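PDB 3FKJ: putative phosphosugar isomerases from Salmonella typhimurium LT2, which probably binds phosphorylated sugars or related carbohydrate derivatives and may interconvert them as an isomerase. Local coordinates for residues S21-L35 / Y158-T170. Sequence-based numbering, arbitrary orientation.
Sequences SVAHENARRIISDIL and YSLWLALEILAQT
Ala23 is wedged between two aromatic rings of helix 158-170: its CB lies over a face of Tyr158, 3.8 Å from the ring centroid, and over the five-membered ring of Trp161, 3.6 Å from that centroid. A side chain this small lets both rings close on helix 22-35. Next to it, His24 CB sits over the six-membered ring of Trp161, whose NE1 is hydrogen-bonded to Ala152 O. Ala27, equally compact, allows the closest backbone approach, 5.1 Å between its CA and that of Leu162. Farther along, branched Ile31 is a knob among Leu162, Glu165, Ile166 and Gln169, its CD1 3.5 Å from Ile166 CG1.

Glu165 bends at chi2 (-63°) and spreads its carboxylate along the seam: OE2 is hydrogen-bonded to Tyr176 OH, which also has a hydrogen bond with His24 NE2, while OE1 takes an N-H from Gln169. The other N-H of Gln169 NE2 reaches a lone pair of Arg28 O at 3.2 Å, nearly straight (169°), so a single amide ties one helix to the other.

The far end is partly exposed: Leu35 CD1 still packs 3.5 Å from Gln169 CB, but Leu35 CD2 and Thr170 CG2 meet more slackly, 4.0 Å apart. Beside the tight Ala23 pocket, partly exposed Asn26 ND2 gives Tyr158 OH only a weak hydrogen bond. The axes cross at -43°, 8.6 Å apart, with both helices on one side of the five-stranded parallel sheet, the layered alpha/beta build of a SIS domain.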
ATOM      1  N   SER A  21      -5.271  -2.654 -31.288  1.00 44.12           N
ATOM      2  CA  SER A  21      -4.039  -2.725 -30.523  1.00 42.15           C
ATOM      3  C   SER A  21      -3.661  -4.195 -30.334  1.00 39.83           C
ATOM      4  O   SER A  21      -4.528  -5.035 -30.038  1.00 39.77           O
ATOM      5  CB  SER A  21      -4.259  -2.117 -29.101  1.00 44.56           C
ATOM      6  OG  SER A  21      -3.670  -0.843 -28.839  1.00 47.18           O
ATOM      7  N   VAL A  22      -2.370  -4.487 -30.403  1.00 37.82           N
ATOM      8  CA  VAL A  22      -1.831  -5.774 -29.968  1.00 37.45           C
ATOM      9  C   VAL A  22      -2.205  -6.104 -28.530  1.00 37.33           C
ATOM     10  O   VAL A  22      -2.605  -7.241 -28.237  1.00 34.53           O
ATOM     11  CB  VAL A  22      -0.279  -5.779 -30.064  1.00 38.39           C
ATOM     12  CG1 VAL A  22       0.339  -7.000 -29.366  1.00 36.92           C
ATOM     13  CG2 VAL A  22       0.152  -5.704 -31.504  1.00 37.44           C
ATOM     14  N   ALA A  23      -2.052  -5.111 -27.635  1.00 36.48           N
ATOM     15  CA  ALA A  23      -2.394  -5.273 -26.224  1.00 36.36           C
ATOM     16  C   ALA A  23      -3.913  -5.427 -26.026  1.00 35.39           C
ATOM     17  O   ALA A  23      -4.348  -6.290 -25.284  1.00 35.05           O
ATOM     18  CB  ALA A  23      -1.866  -4.119 -25.401  1.00 35.62           C
ATOM     19  N   HIS A  24      -4.705  -4.591 -26.684  1.00 34.83           N
ATOM     20  CA  HIS A  24      -6.176  -4.723 -26.689  1.00 36.50           C
ATOM     21  C   HIS A  24      -6.625  -6.147 -27.073  1.00 36.62           C
ATOM     22  O   HIS A  24      -7.391  -6.760 -26.355  1.00 38.14           O
ATOM     23  CB  HIS A  24      -6.763  -3.707 -27.660  1.00 36.34           C
ATOM     24  CG  HIS A  24      -8.251  -3.536 -27.596  1.00 39.37           C
ATOM     25  ND1 HIS A  24      -8.907  -2.607 -28.374  1.00 40.87           N
ATOM     26  CD2 HIS A  24      -9.204  -4.125 -26.833  1.00 36.98           C
ATOM     27  CE1 HIS A  24     -10.201  -2.647 -28.109  1.00 43.55           C
ATOM     28  NE2 HIS A  24     -10.405  -3.553 -27.170  1.00 38.43           N
ATOM     29  N   GLU A  25      -6.106  -6.683 -28.176  1.00 35.60           N
ATOM     30  CA  GLU A  25      -6.533  -7.996 -28.638  1.00 36.27           C
ATOM     31  C   GLU A  25      -6.085  -9.130 -27.728  1.00 35.93           C
ATOM     32  O   GLU A  25      -6.851 -10.049 -27.477  1.00 31.47           O
ATOM     33  CB  GLU A  25      -6.049  -8.248 -30.072  1.00 34.55           C
ATOM     34  CG  GLU A  25      -6.956  -9.137 -30.887  1.00 41.79           C
ATOM     35  CD  GLU A  25      -6.922  -8.838 -32.427  1.00 43.84           C
ATOM     36  OE1 GLU A  25      -6.060  -8.057 -32.906  1.00 45.92           O
ATOM     37  OE2 GLU A  25      -7.771  -9.395 -33.155  1.00 51.12           O
ATOM     38  N   ASN A  26      -4.840  -9.066 -27.248  1.00 37.50           N
ATOM     39  CA  ASN A  26      -4.329 -10.031 -26.265  1.00 38.40           C
ATOM     40  C   ASN A  26      -5.182 -10.075 -25.019  1.00 36.67           C
ATOM     41  O   ASN A  26      -5.655 -11.144 -24.609  1.00 35.87           O
ATOM     42  CB  ASN A  26      -2.885  -9.702 -25.849  1.00 40.57           C
ATOM     43  CG  ASN A  26      -1.850 -10.217 -26.845  1.00 40.99           C
ATOM     44  OD1 ASN A  26      -2.165 -11.001 -27.749  1.00 44.30           O
ATOM     45  ND2 ASN A  26      -0.612  -9.783 -26.676  1.00 33.45           N
ATOM     46  N   ALA A  27      -5.378  -8.903 -24.421  1.00 37.81           N
ATOM     47  CA  ALA A  27      -6.203  -8.772 -23.221  1.00 36.13           C
ATOM     48  C   ALA A  27      -7.587  -9.349 -23.435  1.00 35.14           C
ATOM     49  O   ALA A  27      -8.126 -10.079 -22.598  1.00 33.28           O
ATOM     50  CB  ALA A  27      -6.325  -7.308 -22.815  1.00 37.25           C
ATOM     51  N   ARG A  28      -8.173  -9.014 -24.576  1.00 35.86           N
ATOM     52  CA  ARG A  28      -9.545  -9.392 -24.842  1.00 36.13           C
ATOM     53  C   ARG A  28      -9.691 -10.900 -25.029  1.00 36.37           C
ATOM     54  O   ARG A  28     -10.635 -11.494 -24.483  1.00 35.67           O
ATOM     55  CB  ARG A  28     -10.089  -8.614 -26.037  1.00 37.12           C
ATOM     56  CG  ARG A  28     -11.502  -8.981 -26.373  1.00 44.38           C
ATOM     57  CD  ARG A  28     -12.304  -7.801 -26.821  1.00 47.05           C
ATOM     58  NE  ARG A  28     -12.339  -7.650 -28.268  1.00 54.78           N
ATOM     59  CZ  ARG A  28     -13.150  -6.794 -28.887  1.00 53.89           C
ATOM     60  NH1 ARG A  28     -13.976  -5.999 -28.192  1.00 50.42           N
ATOM     61  NH2 ARG A  28     -13.142  -6.729 -30.204  1.00 47.65           N
ATOM     62  N   ARG A  29      -8.768 -11.513 -25.780  1.00 35.96           N
ATOM     63  CA  ARG A  29      -8.775 -12.975 -25.972  1.00 36.60           C
ATOM     64  C   ARG A  29      -8.545 -13.698 -24.658  1.00 35.94           C
ATOM     65  O   ARG A  29      -9.188 -14.700 -24.366  1.00 34.81           O
ATOM     66  CB  ARG A  29      -7.678 -13.456 -26.910  1.00 37.48           C
ATOM     67  CG  ARG A  29      -7.682 -12.959 -28.329  1.00 46.19           C
ATOM     68  CD  ARG A  29      -6.420 -13.485 -29.103  1.00 57.67           C
ATOM     69  NE  ARG A  29      -5.147 -13.331 -28.362  1.00 62.25           N
ATOM     70  CZ  ARG A  29      -4.631 -14.224 -27.503  1.00 62.40           C
ATOM     71  NH1 ARG A  29      -5.256 -15.374 -27.235  1.00 63.98           N
ATOM     72  NH2 ARG A  29      -3.489 -13.959 -26.888  1.00 60.08           N
ATOM     73  N   ILE A  30      -7.607 -13.207 -23.855  1.00 35.70           N
ATOM     74  CA  ILE A  30      -7.305 -13.910 -22.603  1.00 34.74           C
ATOM     75  C   ILE A  30      -8.529 -13.962 -21.679  1.00 35.21           C
ATOM     76  O   ILE A  30      -8.868 -15.036 -21.136  1.00 32.91           O
ATOM     77  CB  ILE A  30      -6.047 -13.350 -21.912  1.00 33.96           C
ATOM     78  CG1 ILE A  30      -4.819 -13.669 -22.793  1.00 36.90           C
ATOM     79  CG2 ILE A  30      -5.889 -13.951 -20.489  1.00 28.54           C
ATOM     80  CD1 ILE A  30      -3.571 -12.913 -22.458  1.00 31.71           C
ATOM     81  N   ILE A  31      -9.210 -12.825 -21.534  1.00 36.23           N
ATOM     82  CA  ILE A  31     -10.327 -12.712 -20.599  1.00 36.40           C
ATOM     83  C   ILE A  31     -11.562 -13.468 -21.101  1.00 37.76           C
ATOM     84  O   ILE A  31     -12.265 -14.081 -20.278  1.00 38.37           O
ATOM     85  CB  ILE A  31     -10.637 -11.228 -20.253  1.00 36.15           C
ATOM     86  CG1 ILE A  31      -9.392 -10.557 -19.618  1.00 35.36           C
ATOM     87  CG2 ILE A  31     -11.882 -11.098 -19.339  1.00 32.29           C
ATOM     88  CD1 ILE A  31      -8.738 -11.295 -18.382  1.00 26.89           C
ATOM     89  N   SER A  32     -11.817 -13.463 -22.423  1.00 38.88           N
ATOM     90  CA  SER A  32     -12.889 -14.303 -23.010  1.00 39.82           C
ATOM     91  C   SER A  32     -12.630 -15.787 -22.778  1.00 37.99           C
ATOM     92  O   SER A  32     -13.540 -16.523 -22.355  1.00 37.97           O
ATOM     93  CB  SER A  32     -13.056 -14.099 -24.522  1.00 39.73           C
ATOM     94  OG  SER A  32     -12.968 -12.737 -24.880  1.00 49.06           O
ATOM     95  N   ASP A  33     -11.400 -16.221 -23.060  1.00 36.19           N
ATOM     96  CA  ASP A  33     -11.032 -17.614 -22.849  1.00 36.25           C
ATOM     97  C   ASP A  33     -11.260 -18.042 -21.406  1.00 35.01           C
ATOM     98  O   ASP A  33     -11.869 -19.066 -21.135  1.00 34.38           O
ATOM     99  CB  ASP A  33      -9.584 -17.873 -23.241  1.00 36.98           C
ATOM    100  CG  ASP A  33      -9.327 -19.340 -23.573  1.00 40.50           C
ATOM    101  OD1 ASP A  33      -9.654 -19.757 -24.706  1.00 45.73           O
ATOM    102  OD2 ASP A  33      -8.811 -20.074 -22.705  1.00 48.25           O
ATOM    103  N   ILE A  34     -10.793 -17.232 -20.470  1.00 36.61           N
ATOM    104  CA  ILE A  34     -10.979 -17.532 -19.062  1.00 33.38           C
ATOM    105  C   ILE A  34     -12.466 -17.594 -18.695  1.00 33.77           C
ATOM    106  O   ILE A  34     -12.898 -18.514 -17.998  1.00 34.40           O
ATOM    107  CB  ILE A  34     -10.273 -16.505 -18.183  1.00 30.93           C
ATOM    108  CG1 ILE A  34      -8.747 -16.598 -18.368  1.00 33.23           C
ATOM    109  CG2 ILE A  34     -10.709 -16.688 -16.725  1.00 25.90           C
ATOM    110  CD1 ILE A  34      -7.983 -15.275 -17.990  1.00 29.09           C
ATOM    111  N   LEU A  35     -13.243 -16.618 -19.146  1.00 33.51           N
ATOM    112  CA  LEU A  35     -14.696 -16.613 -18.833  1.00 34.91           C
ATOM    113  C   LEU A  35     -15.464 -17.809 -19.405  1.00 36.45           C
ATOM    114  O   LEU A  35     -16.497 -18.200 -18.865  1.00 36.61           O
ATOM    115  CB  LEU A  35     -15.355 -15.294 -19.257  1.00 33.06           C
ATOM    116  CG  LEU A  35     -15.014 -14.143 -18.294  1.00 34.77           C
ATOM    117  CD1 LEU A  35     -15.295 -12.801 -18.920  1.00 31.60           C
ATOM    118  CD2 LEU A  35     -15.752 -14.307 -16.968  1.00 33.07           C
ATOM    119  N   TYR A 158      -0.531  -2.864 -19.762  1.00 32.07           N
ATOM    120  CA  TYR A 158      -1.268  -4.131 -19.799  1.00 31.53           C
ATOM    121  C   TYR A 158      -2.118  -4.339 -18.542  1.00 32.97           C
ATOM    122  O   TYR A 158      -3.161  -4.988 -18.598  1.00 32.39           O
ATOM    123  CB  TYR A 158      -0.303  -5.301 -20.018  1.00 32.59           C
ATOM    124  CG  TYR A 158      -0.131  -5.715 -21.472  1.00 33.29           C
ATOM    125  CD1 TYR A 158      -1.086  -6.488 -22.115  1.00 32.60           C
ATOM    126  CD2 TYR A 158       0.988  -5.348 -22.188  1.00 34.20           C
ATOM    127  CE1 TYR A 158      -0.917  -6.899 -23.441  1.00 34.88           C
ATOM    128  CE2 TYR A 158       1.151  -5.731 -23.500  1.00 35.42           C
ATOM    129  CZ  TYR A 158       0.192  -6.502 -24.126  1.00 34.37           C
ATOM    130  OH  TYR A 158       0.384  -6.881 -25.428  1.00 34.71           O
ATOM    131  N   SER A 159      -1.699  -3.756 -17.418  1.00 32.16           N
ATOM    132  CA  SER A 159      -2.523  -3.815 -16.215  1.00 32.53           C
ATOM    133  C   SER A 159      -3.864  -3.140 -16.518  1.00 31.87           C
ATOM    134  O   SER A 159      -4.899  -3.612 -16.060  1.00 30.46           O
ATOM    135  CB  SER A 159      -1.843  -3.191 -14.966  1.00 32.47           C
ATOM    136  OG  SER A 159      -1.843  -1.771 -14.981  1.00 31.86           O
ATOM    137  N   LEU A 160      -3.841  -2.055 -17.307  1.00 30.71           N
ATOM    138  CA  LEU A 160      -5.062  -1.291 -17.552  1.00 31.35           C
ATOM    139  C   LEU A 160      -5.891  -1.977 -18.632  1.00 31.66           C
ATOM    140  O   LEU A 160      -7.105  -2.033 -18.527  1.00 32.66           O
ATOM    141  CB  LEU A 160      -4.763   0.176 -17.898  1.00 30.10           C
ATOM    142  CG  LEU A 160      -5.995   1.102 -18.066  1.00 32.32           C
ATOM    143  CD1 LEU A 160      -6.941   1.111 -16.884  1.00 27.96           C
ATOM    144  CD2 LEU A 160      -5.576   2.500 -18.410  1.00 29.11           C
ATOM    145  N   TRP A 161      -5.222  -2.521 -19.658  1.00 33.44           N
ATOM    146  CA  TRP A 161      -5.906  -3.309 -20.707  1.00 32.49           C
ATOM    147  C   TRP A 161      -6.663  -4.503 -20.096  1.00 32.13           C
ATOM    148  O   TRP A 161      -7.825  -4.738 -20.401  1.00 31.46           O
ATOM    149  CB  TRP A 161      -4.917  -3.828 -21.764  1.00 31.13           C
ATOM    150  CG  TRP A 161      -4.443  -2.795 -22.775  1.00 29.37           C
ATOM    151  CD1 TRP A 161      -3.182  -2.343 -22.933  1.00 27.17           C
ATOM    152  CD2 TRP A 161      -5.241  -2.124 -23.765  1.00 34.56           C
ATOM    153  NE1 TRP A 161      -3.119  -1.428 -23.963  1.00 37.02           N
ATOM    154  CE2 TRP A 161      -4.376  -1.265 -24.487  1.00 39.12           C
ATOM    155  CE3 TRP A 161      -6.599  -2.159 -24.105  1.00 33.15           C
ATOM    156  CZ2 TRP A 161      -4.820  -0.460 -25.552  1.00 36.05           C
ATOM    157  CZ3 TRP A 161      -7.046  -1.338 -25.144  1.00 38.48           C
ATOM    158  CH2 TRP A 161      -6.158  -0.497 -25.850  1.00 36.10           C
ATOM    159  N   LEU A 162      -5.967  -5.274 -19.268  1.00 33.20           N
ATOM    160  CA  LEU A 162      -6.547  -6.470 -18.630  1.00 33.10           C
ATOM    161  C   LEU A 162      -7.677  -6.080 -17.692  1.00 31.27           C
ATOM    162  O   LEU A 162      -8.752  -6.679 -17.720  1.00 34.23           O
ATOM    163  CB  LEU A 162      -5.467  -7.233 -17.857  1.00 31.31           C
ATOM    164  CG  LEU A 162      -4.467  -7.952 -18.749  1.00 32.80           C
ATOM    165  CD1 LEU A 162      -3.164  -8.364 -17.962  1.00 32.80           C
ATOM    166  CD2 LEU A 162      -5.166  -9.111 -19.357  1.00 27.13           C
ATOM    167  N   ALA A 163      -7.462  -5.047 -16.894  1.00 30.16           N
ATOM    168  CA  ALA A 163      -8.526  -4.471 -16.054  1.00 31.32           C
ATOM    169  C   ALA A 163      -9.782  -4.084 -16.857  1.00 32.65           C
ATOM    170  O   ALA A 163     -10.909  -4.447 -16.453  1.00 29.88           O
ATOM    171  CB  ALA A 163      -8.032  -3.259 -15.276  1.00 29.73           C
ATOM    172  N   LEU A 164      -9.573  -3.297 -17.932  1.00 32.68           N
ATOM    173  CA  LEU A 164     -10.652  -2.887 -18.831  1.00 33.81           C
ATOM    174  C   LEU A 164     -11.483  -4.094 -19.287  1.00 34.72           C
ATOM    175  O   LEU A 164     -12.712  -4.069 -19.228  1.00 33.74           O
ATOM    176  CB  LEU A 164     -10.087  -2.189 -20.079  1.00 35.73           C
ATOM    177  CG  LEU A 164     -11.055  -1.873 -21.226  1.00 30.63           C
ATOM    178  CD1 LEU A 164     -11.989  -0.758 -20.778  1.00 29.06           C
ATOM    179  CD2 LEU A 164     -10.274  -1.529 -22.541  1.00 31.02           C
ATOM    180  N   GLU A 165     -10.788  -5.133 -19.741  1.00 32.71           N
ATOM    181  CA  GLU A 165     -11.433  -6.347 -20.243  1.00 31.32           C
ATOM    182  C   GLU A 165     -12.127  -7.187 -19.194  1.00 31.46           C
ATOM    183  O   GLU A 165     -13.218  -7.701 -19.442  1.00 32.17           O
ATOM    184  CB  GLU A 165     -10.427  -7.193 -21.035  1.00 31.13           C
ATOM    185  CG  GLU A 165     -10.020  -6.545 -22.345  1.00 30.99           C
ATOM    186  CD  GLU A 165     -11.186  -6.384 -23.319  1.00 39.95           C
ATOM    187  OE1 GLU A 165     -12.148  -7.199 -23.308  1.00 36.51           O
ATOM    188  OE2 GLU A 165     -11.126  -5.435 -24.116  1.00 38.51           O
ATOM    189  N   ILE A 166     -11.538  -7.280 -18.004  1.00 34.04           N
ATOM    190  CA  ILE A 166     -12.203  -7.970 -16.894  1.00 31.74           C
ATOM    191  C   ILE A 166     -13.531  -7.291 -16.569  1.00 31.71           C
ATOM    192  O   ILE A 166     -14.531  -7.953 -16.421  1.00 30.42           O
ATOM    193  CB  ILE A 166     -11.306  -8.133 -15.659  1.00 33.17           C
ATOM    194  CG1 ILE A 166     -10.133  -9.074 -15.993  1.00 30.91           C
ATOM    195  CG2 ILE A 166     -12.140  -8.677 -14.463  1.00 30.78           C
ATOM    196  CD1 ILE A 166      -8.944  -8.974 -15.020  1.00 26.04           C
ATOM    197  N   LEU A 167     -13.529  -5.967 -16.503  1.00 32.56           N
ATOM    198  CA  LEU A 167     -14.691  -5.216 -16.151  1.00 31.22           C
ATOM    199  C   LEU A 167     -15.697  -5.295 -17.251  1.00 31.99           C
ATOM    200  O   LEU A 167     -16.861  -5.574 -16.999  1.00 33.53           O
ATOM    201  CB  LEU A 167     -14.343  -3.726 -15.879  1.00 30.59           C
ATOM    202  CG  LEU A 167     -15.528  -2.773 -15.579  1.00 31.05           C
ATOM    203  CD1 LEU A 167     -16.167  -2.998 -14.235  1.00 27.70           C
ATOM    204  CD2 LEU A 167     -15.113  -1.299 -15.766  1.00 32.42           C
ATOM    205  N   ALA A 168     -15.268  -5.021 -18.478  1.00 34.39           N
ATOM    206  CA  ALA A 168     -16.175  -4.997 -19.606  1.00 33.53           C
ATOM    207  C   ALA A 168     -16.867  -6.351 -19.804  1.00 34.16           C
ATOM    208  O   ALA A 168     -18.057  -6.382 -20.088  1.00 32.41           O
ATOM    209  CB  ALA A 168     -15.435  -4.572 -20.942  1.00 33.38           C
ATOM    210  N   GLN A 169     -16.131  -7.455 -19.672  1.00 31.94           N
ATOM    211  CA  GLN A 169     -16.692  -8.770 -20.022  1.00 32.91           C
ATOM    212  C   GLN A 169     -17.439  -9.427 -18.845  1.00 33.17           C
ATOM    213  O   GLN A 169     -18.020 -10.488 -19.003  1.00 33.07           O
ATOM    214  CB  GLN A 169     -15.584  -9.703 -20.539  1.00 31.62           C
ATOM    215  CG  GLN A 169     -15.007  -9.297 -21.901  1.00 35.02           C
ATOM    216  CD  GLN A 169     -13.969 -10.262 -22.420  1.00 33.32           C
ATOM    217  OE1 GLN A 169     -14.155 -11.476 -22.372  1.00 36.13           O
ATOM    218  NE2 GLN A 169     -12.868  -9.731 -22.924  1.00 28.00           N
ATOM    219  N   THR A 170     -17.383  -8.799 -17.661  1.00 34.60           N
ATOM    220  CA  THR A 170     -18.130  -9.275 -16.494  1.00 35.33           C
ATOM    221  C   THR A 170     -19.262  -8.332 -16.058  1.00 36.17           C
ATOM    222  O   THR A 170     -20.310  -8.781 -15.635  1.00 38.97           O
ATOM    223  CB  THR A 170     -17.185  -9.546 -15.283  1.00 33.97           C
ATOM    224  OG1 THR A 170     -16.566  -8.327 -14.841  1.00 30.99           O
ATOM    225  CG2 THR A 170     -16.110 -10.557 -15.652  1.00 30.84           C
TER